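Local coordinates for geranyltranstransferase (Methylococcus capsulatus, PDB 3TS7), which probably catalyses the magnesium-dependent condensation of geranyl diphosphate with isopentenyl diphosphate to farnesyl diphosphate, at residues 65-69 and 70-74; 281-284 and 285-289. All blocks are in the same frame, centred on the assembly; numbering follows the deposited sequence.

Interaction 1: 65-69 and 70-74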
loop_
_atom_site.group_PDB
_atom_site.type_symbol
_atom_site.label_atom_id
_atom_site.label_comp_id
_atom_site.label_asym_id
_atom_site.label_seq_id
_atom_site.Cartn_x
_atom_site.Cartn_y
_atom_site.Cartn_z
ATOM N N ILE B 65 2.349 28.433 -1.240
ATOM C CA ILE B 65 1.052 28.774 -0.656
ATOM C C ILE B 65 1.175 29.100 0.861
ATOM O O ILE B 65 0.177 29.306 1.541
ATOM C CB ILE B 65 0.027 27.629 -0.893
ATOM C CG1 ILE B 65 0.540 26.345 -0.224
ATOM C CG2 ILE B 65 -0.212 27.424 -2.400
ATOM C CD1 ILE B 65 -0.367 25.131 -0.390
ATOM N N GLY B 66 2.399 29.119 1.383
ATOM C CA GLY B 66 2.623 29.545 2.773
ATOM C C GLY B 66 2.367 28.514 3.861
ATOM O O GLY B 66 1.927 28.866 4.954
ATOM N N VAL B 67 2.623 27.240 3.563
ATOM C CA VAL B 67 2.534 26.181 4.565
ATOM C C VAL B 67 3.934 25.980 5.121
ATOM O O VAL B 67 4.907 25.864 4.368
ATOM C CB VAL B 67 2.013 24.823 3.975
ATOM C CG1 VAL B 67 1.939 23.740 5.058
ATOM C CG2 VAL B 67 0.646 24.982 3.332
ATOM N N ALA B 68 4.026 25.921 6.444
ATOM C CA ALA B 68 5.291 25.682 7.102
ATOM C C ALA B 68 5.779 24.293 6.726
ATOM O O ALA B 68 4.975 23.378 6.575
ATOM C CB ALA B 68 5.115 25.808 8.623
ATOM N N ALA B 69 7.095 24.151 6.578
ATOM C CA ALA B 69 7.719 22.912 6.115
ATOM C C ALA B 69 7.538 21.745 7.083
ATOM O O ALA B 69 7.516 20.596 6.669
ATOM C CB ALA B 69 9.189 23.142 5.831
ATOM N N ASP B 70 7.414 22.063 8.368
ATOM C CA ASP B 70 7.101 21.088 9.404
ATOM C C ASP B 70 5.857 20.247 9.115
ATOM O O ASP B 70 5.839 19.058 9.414
ATOM C CB ASP B 70 6.964 21.795 10.766
ATOM C CG ASP B 70 8.316 22.156 11.378
ATOM O OD1 ASP B 70 8.336 22.816 12.436
ATOM O OD2 ASP B 70 9.362 21.789 10.804
ATOM N N LEU B 71 4.826 20.869 8.539
ATOM C CA LEU B 71 3.597 20.164 8.165
ATOM C C LEU B 71 3.748 19.307 6.900
ATOM O O LEU B 71 2.860 18.512 6.582
ATOM C CB LEU B 71 2.427 21.140 7.966
ATOM C CG LEU B 71 1.993 22.056 9.115
ATOM C CD1 LEU B 71 0.703 22.778 8.744
ATOM C CD2 LEU B 71 1.819 21.312 10.433
ATOM N N LEU B 72 4.869 19.462 6.207
ATOM C CA LEU B 72 5.066 18.864 4.886
ATOM C C LEU B 72 6.025 17.695 4.877
ATOM O O LEU B 72 6.012 16.939 3.926
ATOM C CB LEU B 72 5.545 19.916 3.868
ATOM C CG LEU B 72 4.647 21.138 3.630
ATOM C CD1 LEU B 72 5.400 22.154 2.809
ATOM C CD2 LEU B 72 3.316 20.793 2.980
ATOM N N ASP B 73 6.837 17.539 5.931
ATOM C CA ASP B 73 7.743 16.407 6.047
ATOM C C ASP B 73 7.042 15.052 5.879
ATOM O O ASP B 73 7.492 14.232 5.097
ATOM C CB ASP B 73 8.515 16.434 7.374
ATOM C CG ASP B 73 9.513 17.581 7.457
ATOM O OD1 ASP B 73 10.190 17.888 6.457
ATOM O OD2 ASP B 73 9.636 18.172 8.539
ATOM N N GLY B 74 5.948 14.849 6.610
ATOM C CA GLY B 74 5.148 13.631 6.544
ATOM C C GLY B 74 4.616 13.329 5.154
ATOM O O GLY B 74 4.929 12.271 4.606
#
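V67 sends one methyl branch into the angle between L71 and L72, and this apolar corner is the tight side of the turn. Its CG1 lies anti to the backbone N (chi1 180°), which brings CG1 within 3.9 Å of L71 CB and also 3.9 Å from L72 CD2. The side chain of V67 runs at about a right angle to that of L71. L72 lays CG against the carbonyl of A68, four residues back, with CG 3.7 Å from A68 O. A beta-branched valine and a leucine suit these buried places, since both present methyls and neither brings a polar group to be satisfied.

The backbone closes the turn with two overlapping i+3 to i hydrogen bonds, as in consecutive beta-turns. L71 N donates to A68 O at 3.2 Å, and L72 N to A69 O at 2.9 Å. A69 O also takes a weak bond from D73 N, which leads into helix 73-90. An alanine in place of L72 would probably strip V67 CG1 of its contact with the L72 CD2 methyl, leaving it L71 alone across the turn, and open a gap beside the A68 carbonyl.

The other side is more open and polar: A68 is small and exposed, while the acids are held from outside the turn. D70 forms a salt bridge with R19. D73, at the first turn of the helix, is held by R19 and by the hydroxyl of Y59; an acidic side chain here is likely to be favoured by the helix dipole. G66, with positive phi (81°), suits the point where the chain leaves its helical course. The turn thus links helix 53-65 to helix 73-90, with R19 of helix 5-27 across its acidic side and A202 and R203 of a loop against V67.

Interaction 2: 281-284 and 285-289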
loop_
_atom_site.group_PDB
_atom_site.type_symbol
_atom_site.label_atom_id
_atom_site.label_comp_id
_atom_site.label_asym_id
_atom_site.label_seq_id
_atom_site.Cartn_x
_atom_site.Cartn_y
_atom_site.Cartn_z
ATOM N N ALA B 281 -0.282 31.834 -13.046
ATOM C CA ALA B 281 -0.724 33.247 -13.151
ATOM C C ALA B 281 -1.499 33.760 -11.924
ATOM O O ALA B 281 -1.617 34.974 -11.702
ATOM C CB ALA B 281 -1.571 33.448 -14.436
ATOM N N GLY B 282 -2.019 32.846 -11.112
ATOM C CA GLY B 282 -2.722 33.239 -9.893
ATOM C C GLY B 282 -1.779 33.510 -8.731
ATOM O O GLY B 282 -2.214 33.847 -7.629
ATOM N N PHE B 283 -0.487 33.372 -8.973
ATOM C CA PHE B 283 0.518 33.616 -7.950
ATOM C C PHE B 283 1.528 34.658 -8.403
ATOM O O PHE B 283 1.772 34.812 -9.596
ATOM C CB PHE B 283 1.245 32.319 -7.632
ATOM C CG PHE B 283 0.334 31.224 -7.140
ATOM C CD1 PHE B 283 -0.216 30.300 -8.034
ATOM C CD2 PHE B 283 0.012 31.134 -5.791
ATOM C CE1 PHE B 283 -1.087 29.290 -7.574
ATOM C CE2 PHE B 283 -0.840 30.130 -5.326
ATOM C CZ PHE B 283 -1.391 29.216 -6.207
ATOM N N GLY B 284 2.136 35.342 -7.436
ATOM C CA GLY B 284 3.179 36.323 -7.717
ATOM C C GLY B 284 4.565 35.724 -7.616
ATOM O O GLY B 284 4.751 34.545 -7.969
ATOM N N PRO B 285 5.559 36.517 -7.118
ATOM C CA PRO B 285 6.936 36.011 -7.046
ATOM C C PRO B 285 7.144 34.847 -6.063
ATOM O O PRO B 285 8.164 34.166 -6.169
ATOM C CB PRO B 285 7.758 37.252 -6.609
ATOM C CG PRO B 285 6.794 38.097 -5.909
ATOM C CD PRO B 285 5.488 37.921 -6.673
ATOM N N GLU B 286 6.192 34.605 -5.154
ATOM C CA GLU B 286 6.225 33.384 -4.284
ATOM C C GLU B 286 6.186 32.102 -5.109
ATOM O O GLU B 286 6.557 31.028 -4.616
ATOM C CB GLU B 286 5.059 33.259 -3.276
ATOM C CG GLU B 286 4.132 34.436 -2.989
ATOM C CD GLU B 286 3.300 34.874 -4.183
ATOM O OE1 GLU B 286 2.234 34.292 -4.517
ATOM O OE2 GLU B 286 3.740 35.855 -4.782
ATOM N N ALA B 287 5.701 32.204 -6.349
ATOM C CA ALA B 287 5.686 31.072 -7.259
ATOM C C ALA B 287 6.894 31.000 -8.198
ATOM O O ALA B 287 6.937 30.143 -9.076
ATOM C CB ALA B 287 4.364 31.027 -8.047
ATOM N N ASP B 288 7.868 31.899 -8.028
ATOM C CA ASP B 288 9.099 31.853 -8.832
ATOM C C ASP B 288 9.835 30.535 -8.680
ATOM O O ASP B 288 10.448 30.044 -9.637
ATOM C CB ASP B 288 10.060 32.997 -8.495
ATOM C CG ASP B 288 9.594 34.319 -9.054
ATOM O OD1 ASP B 288 8.608 34.312 -9.834
ATOM O OD2 ASP B 288 10.196 35.358 -8.707
ATOM N N LEU B 289 9.779 29.981 -7.470
ATOM C CA LEU B 289 10.340 28.684 -7.196
ATOM C C LEU B 289 9.738 27.604 -8.100
ATOM O O LEU B 289 10.481 26.805 -8.674
ATOM C CB LEU B 289 10.130 28.318 -5.722
ATOM C CG LEU B 289 10.943 27.114 -5.248
ATOM C CD1 LEU B 289 12.439 27.407 -5.282
ATOM C CD2 LEU B 289 10.502 26.747 -3.812
#
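The F283 ring and the E286 carboxylate are the two flat groups, their planes 46° apart. OE1 of E286 sits at the ring's edge, near its plane, 4.1 Å from F283 CD2, while A287 CB approaches obliquely and packs chiefly on the benzylic carbon, 3.4 Å from F283 CB. The rest of the ring leads away to helices 53-65 and 208-237, where it can pack on I65 and L214 and lie along T64 and Q210.

E286 bends back at chi2 (65°), and its OE1 accepts the G284 N-H on the syn side at 3.1 Å. The bond itself is ordinary, but chi1 is nearly eclipsed at -13°, a strained torsion that the contact with a crystal neighbour may help to impose. Glycine suits position 284, because, with the chain as it stands, a beta carbon there would run into P285 CD and E286 OE2. P285, which has no N-H to donate, opens the 3-10 turn in which A287 N donates to G284 O at 3.0 Å; the small A287 methyl suits its close approach to F283.

R291 of helix 288-298 grips the carbonyls of F283 and G284 and pairs with D288. Backbone N-H and C=O groups before the helix are thus met by an acidic side chain and a basic one, so the turn into the helix is secured mainly by polar bonds, with the F283-A287 contact as its apolar part.

How the interactions relate
Both interactions are helix-to-helix turns, and they share an element: helix 53-65 ends in interaction 1, while interaction 2 packs on its final residues. They meet where I65 CG2 touches F283 CE2 at 4.0 Å, although their centres lie about 17 Å apart. Interaction 1 is partly buried and has an apolar corner of valine and leucines, its acids bonded to R19 of helix 5-27 and, for D73, to helix 53-65. Interaction 2 is a surface turn in which glutamate reaches back to the main chain, and its large hydrophobic side chain faces helices 53-65 and 208-237. R19 meets two acids in interaction 1, whereas a different arginine, R291, meets two carbonyls and an acid in interaction 2.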